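Local atomic coordinates of hypothetical protein (Pyrococcus furiosus, PDB entry 2FZF), a protein that is of unknown function but belongs to the rubrerythrin family of the ferritin clan, whose members are typically four-helix-bundle iron proteins. Residues E44-I48 with E49-E53; I13-M16 with A17-L21. All coordinates share one frame; numbering follows the deposited sequence.

Interaction 1 of 2, residues E44-I48 with E49-E53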
loop_
_atom_site.group_PDB
_atom_site.type_symbol
_atom_site.label_atom_id
_atom_site.label_comp_id
_atom_site.label_asym_id
_atom_site.label_seq_id
_atom_site.Cartn_x
_atom_site.Cartn_y
_atom_site.Cartn_z
ATOM N N GLU A 44 -4.393 -2.207 19.022
ATOM C CA GLU A 44 -4.483 -2.273 20.473
ATOM C C GLU A 44 -4.422 -3.712 20.967
ATOM O O GLU A 44 -3.814 -4.026 21.993
ATOM C CB GLU A 44 -5.802 -1.646 20.931
ATOM C CG GLU A 44 -5.669 -0.539 21.963
ATOM C CD GLU A 44 -5.550 0.843 21.344
ATOM O OE1 GLU A 44 -4.627 1.063 20.523
ATOM O OE2 GLU A 44 -6.391 1.712 21.682
ATOM N N LYS A 45 -5.070 -4.588 20.222
ATOM C CA LYS A 45 -5.129 -5.992 20.569
ATOM C C LYS A 45 -4.391 -6.770 19.494
ATOM O O LYS A 45 -4.944 -7.022 18.430
ATOM C CB LYS A 45 -6.598 -6.413 20.625
ATOM C CG LYS A 45 -7.467 -5.482 21.473
ATOM C CD LYS A 45 -8.939 -5.842 21.365
ATOM C CE LYS A 45 -9.822 -4.961 22.249
ATOM N NZ LYS A 45 -9.611 -5.175 23.710
ATOM N N ILE A 46 -3.139 -7.130 19.741
ATOM C CA ILE A 46 -2.392 -7.880 18.737
ATOM C C ILE A 46 -1.256 -8.678 19.361
ATOM O O ILE A 46 -1.101 -9.871 19.082
ATOM C CB ILE A 46 -1.829 -6.948 17.628
ATOM C CG1 ILE A 46 -2.937 -6.561 16.635
ATOM C CG2 ILE A 46 -0.716 -7.640 16.871
ATOM C CD1 ILE A 46 -3.489 -7.706 15.818
ATOM N N LYS A 47 -0.463 -8.036 20.208
ATOM C CA LYS A 47 0.643 -8.730 20.858
ATOM C C LYS A 47 1.625 -9.271 19.827
ATOM O O LYS A 47 2.360 -10.216 20.099
ATOM C CB LYS A 47 0.116 -9.884 21.722
ATOM C CG LYS A 47 -0.487 -9.457 23.058
ATOM C CD LYS A 47 -1.827 -8.738 22.880
ATOM C CE LYS A 47 -1.848 -7.321 23.496
ATOM N NZ LYS A 47 -0.925 -6.300 22.885
ATOM N N ILE A 48 1.628 -8.670 18.641
ATOM C CA ILE A 48 2.528 -9.090 17.580
ATOM C C ILE A 48 3.342 -7.900 17.108
ATOM O O ILE A 48 2.968 -7.209 16.163
ATOM C CB ILE A 48 1.758 -9.678 16.396
ATOM C CG1 ILE A 48 0.903 -10.849 16.883
ATOM C CG2 ILE A 48 2.730 -10.124 15.310
ATOM C CD1 ILE A 48 0.206 -11.630 15.785
ATOM N N GLU A 49 4.456 -7.666 17.795
ATOM C CA GLU A 49 5.362 -6.566 17.490
ATOM C C GLU A 49 5.796 -6.571 16.023
ATOM O O GLU A 49 6.973 -6.775 15.715
ATOM C CB GLU A 49 6.589 -6.648 18.410
ATOM C CG GLU A 49 7.205 -8.056 18.489
ATOM C CD GLU A 49 8.359 -8.168 19.472
ATOM O OE1 GLU A 49 8.158 -7.888 20.677
ATOM O OE2 GLU A 49 9.468 -8.546 19.031
ATOM N N ALA A 50 4.846 -6.342 15.124
ATOM C CA ALA A 50 5.138 -6.319 13.697
ATOM C C ALA A 50 3.873 -5.956 12.945
ATOM O O ALA A 50 3.841 -5.007 12.162
ATOM C CB ALA A 50 5.641 -7.682 13.241
ATOM N N LEU A 51 2.827 -6.729 13.200
ATOM C CA LEU A 51 1.552 -6.510 12.569
ATOM C C LEU A 51 0.883 -5.300 13.210
ATOM O O LEU A 51 0.272 -4.483 12.520
ATOM C CB LEU A 51 0.701 -7.754 12.728
ATOM C CG LEU A 51 -0.639 -7.749 12.008
ATOM C CD1 LEU A 51 -0.460 -7.496 10.514
ATOM C CD2 LEU A 51 -1.279 -9.093 12.272
ATOM N N LYS A 52 1.015 -5.189 14.532
ATOM C CA LYS A 52 0.462 -4.064 15.288
ATOM C C LYS A 52 1.103 -2.807 14.736
ATOM O O LYS A 52 0.513 -1.727 14.773
ATOM C CB LYS A 52 0.807 -4.191 16.780
ATOM C CG LYS A 52 0.338 -3.009 17.652
ATOM C CD LYS A 52 0.928 -3.049 19.067
ATOM C CE LYS A 52 0.376 -4.199 19.911
ATOM N NZ LYS A 52 -0.700 -3.775 20.864
ATOM N N GLU A 53 2.329 -2.966 14.236
ATOM C CA GLU A 53 3.107 -1.873 13.646
ATOM C C GLU A 53 2.429 -1.474 12.334
ATOM O O GLU A 53 2.090 -0.306 12.133
ATOM C CB GLU A 53 4.550 -2.333 13.361
ATOM C CG GLU A 53 5.679 -1.577 14.109
ATOM C CD GLU A 53 5.874 -0.117 13.666
ATOM O OE1 GLU A 53 6.816 0.539 14.180
ATOM O OE2 GLU A 53 5.100 0.387 12.813
#
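Lys52 reaches back from the first turn of helix 51-61 across the loop that leaves helix 21-44, and its aliphatic part rests on Ile46. CG leaves anti to the backbone N (chi1 177°), and bends at the third and fourth torsions carry NZ over to the end of the preceding helix. There NZ is hydrogen-bonded to Ala43 O and makes a weak bond, 3.3 Å, to Glu44 O, at a helix C-terminus whose dipole would probably favour an ammonium. The bent chain of Lys47 brings its own ammonium beside that of Lys52, where the two would probably repel. Lys52 CB packs on Ile46 CG2 at 3.8 Å, the two side chains running past each other in opposite directions. Ile48 places CG2 4.0 Å from Leu51 CB, while its carbonyl oxygen accepts the first N-H groups of the helix: Lys52 N lies 3.2 Å from Ile48 O in a nearly straight bond (168° at the hydrogen), and Leu51 N adds a weak, bent one. Ala50 is the N-cap residue. The contact forms the turn between helices 21-44 and 51-61, with the buried side chains of Ile46 and Leu51 both touching Ile106 of helix 103-129 and Leu51 also meeting Leu161 of helix 134-164.

Interaction 2 of 2, residues I13-M16 with A17-L21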
loop_
_atom_site.group_PDB
_atom_site.type_symbol
_atom_site.label_atom_id
_atom_site.label_comp_id
_atom_site.label_asym_id
_atom_site.label_seq_id
_atom_site.Cartn_x
_atom_site.Cartn_y
_atom_site.Cartn_z
ATOM N N ILE A 13 -21.709 -1.785 -4.177
ATOM C CA ILE A 13 -21.208 -0.573 -4.825
ATOM C C ILE A 13 -22.151 -0.146 -5.956
ATOM O O ILE A 13 -22.351 1.047 -6.226
ATOM C CB ILE A 13 -19.783 -0.844 -5.390
ATOM C CG1 ILE A 13 -18.945 0.435 -5.387
ATOM C CG2 ILE A 13 -19.878 -1.420 -6.795
ATOM C CD1 ILE A 13 -18.664 0.962 -4.006
ATOM N N GLU A 14 -22.733 -1.151 -6.606
ATOM C CA GLU A 14 -23.649 -0.961 -7.724
ATOM C C GLU A 14 -24.790 -0.022 -7.373
ATOM O O GLU A 14 -25.169 0.837 -8.169
ATOM C CB GLU A 14 -24.214 -2.314 -8.168
ATOM C CG GLU A 14 -24.875 -2.277 -9.542
ATOM C CD GLU A 14 -23.879 -2.051 -10.677
ATOM O OE1 GLU A 14 -22.893 -1.304 -10.468
ATOM O OE2 GLU A 14 -24.095 -2.612 -11.779
ATOM N N LYS A 15 -25.338 -0.175 -6.177
ATOM C CA LYS A 15 -26.445 0.679 -5.789
ATOM C C LYS A 15 -26.022 1.980 -5.132
ATOM O O LYS A 15 -26.595 2.392 -4.129
ATOM C CB LYS A 15 -27.401 -0.078 -4.881
ATOM C CG LYS A 15 -26.862 -0.362 -3.519
ATOM C CD LYS A 15 -27.918 -1.071 -2.692
ATOM C CE LYS A 15 -29.231 -0.271 -2.616
ATOM N NZ LYS A 15 -29.110 1.091 -1.978
ATOM N N MET A 16 -25.011 2.625 -5.706
ATOM C CA MET A 16 -24.542 3.901 -5.192
ATOM C C MET A 16 -25.445 4.958 -5.814
ATOM O O MET A 16 -25.622 6.045 -5.262
ATOM C CB MET A 16 -23.086 4.163 -5.605
ATOM C CG MET A 16 -22.023 3.824 -4.553
ATOM S SD MET A 16 -20.323 4.177 -5.123
ATOM C CE MET A 16 -20.270 5.956 -5.047
ATOM N N ALA A 17 -26.035 4.633 -6.961
ATOM C CA ALA A 17 -26.900 5.589 -7.639
ATOM C C ALA A 17 -28.176 5.901 -6.867
ATOM O O ALA A 17 -28.874 6.865 -7.184
ATOM C CB ALA A 17 -27.237 5.098 -9.038
ATOM N N ASP A 18 -28.479 5.101 -5.851
ATOM C CA ASP A 18 -29.674 5.330 -5.044
ATOM C C ASP A 18 -29.513 6.498 -4.087
ATOM O O ASP A 18 -30.454 6.831 -3.363
ATOM C CB ASP A 18 -30.032 4.079 -4.232
ATOM C CG ASP A 18 -30.852 3.076 -5.032
ATOM O OD1 ASP A 18 -31.931 3.463 -5.526
ATOM O OD2 ASP A 18 -30.425 1.906 -5.165
ATOM N N PHE A 19 -28.325 7.110 -4.076
ATOM C CA PHE A 19 -28.038 8.235 -3.175
ATOM C C PHE A 19 -27.430 9.438 -3.875
ATOM O O PHE A 19 -26.881 9.326 -4.969
ATOM C CB PHE A 19 -27.087 7.807 -2.048
ATOM C CG PHE A 19 -27.524 6.569 -1.321
ATOM C CD1 PHE A 19 -27.334 5.315 -1.886
ATOM C CD2 PHE A 19 -28.154 6.659 -0.084
ATOM C CE1 PHE A 19 -27.770 4.167 -1.233
ATOM C CE2 PHE A 19 -28.597 5.519 0.583
ATOM C CZ PHE A 19 -28.406 4.272 0.010
ATOM N N SER A 20 -27.536 10.592 -3.219
ATOM C CA SER A 20 -27.009 11.853 -3.735
ATOM C C SER A 20 -25.521 12.004 -3.454
ATOM O O SER A 20 -24.914 11.173 -2.782
ATOM C CB SER A 20 -27.750 13.025 -3.104
ATOM O OG SER A 20 -27.760 12.901 -1.697
ATOM N N LEU A 21 -24.932 13.077 -3.960
ATOM C CA LEU A 21 -23.516 13.289 -3.747
ATOM C C LEU A 21 -23.238 13.583 -2.278
ATOM O O LEU A 21 -22.251 13.095 -1.716
ATOM C CB LEU A 21 -23.009 14.419 -4.644
ATOM C CG LEU A 21 -21.491 14.677 -4.650
ATOM C CD1 LEU A 21 -21.142 15.609 -3.509
ATOM C CD2 LEU A 21 -20.708 13.363 -4.551
#
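Lys15 turns its CG into the position between its own backbone N and carbonyl carbon (chi1 70°), and bends at the third and fourth torsions fold the chain round toward Asp18 and Phe19. Phe19 answers with CG anti to its carbonyl carbon (chi1 -51°), which swings the ring back beside the preceding residues. The lysine therefore crosses both side chains at a slant, with its ammonium near the carboxylate and the ring edge together. Lys15 NZ lies 3.5 Å from Asp18 OD2, a salt bridge at the long end of the range, and the position of this nitrogen is itself less certain. The same bends lay Lys15 CE alongside the carboxylate, 3.6 Å from Asp18 OD2. The ring is met at its edge: the carbonyl oxygens of Lys15 and Met16 lie there in its plane, with Phe19 CE1 3.6 Å from Lys15 O, and Lys15 NZ is near that plane too. The backbone that sets up this grouping is a type I beta turn from Met16 to Phe19, entered from the short 3-10 segment at residues 13-14. Its closing bond runs from Phe19 N to Met16 O at 3.1 Å, with 156° at the hydrogen; the donor stands above the carbonyl plane rather than on a lone pair. Ser20 then occupies the N-cap position of helix 21-44, its side chain capping a backbone N of the helix, while Glu23 OE2 accepts from Ser20 N. The Met16 side chain leads away from residues 17-21 and packs on Phe123, Lys126 and Leu127 of helix 103-129, and Leu24 of helix 21-44 touches both Met16 and Phe19.

In the fold
Helix 21-44 joins the two contacts in series: interaction 2 ends at its first residue, and interaction 1 opens at its last. Their centres are 36 Å apart and their nearest atoms about 25 Å, so they do not touch; they lie on opposite sides of the chain's centre, 17 Å and 19 Å from it. Both nevertheless bear on helix 103-129, interaction 2 near Phe123 and Leu127 and interaction 1 near Ile106, with interaction 1 also reaching helix 134-164. The chain has no strand, and the length of helix 21-44 sets the two turns at opposite ends of the helical bundle: one leads into helix 21-44, the other reverses the chain into helix 51-61.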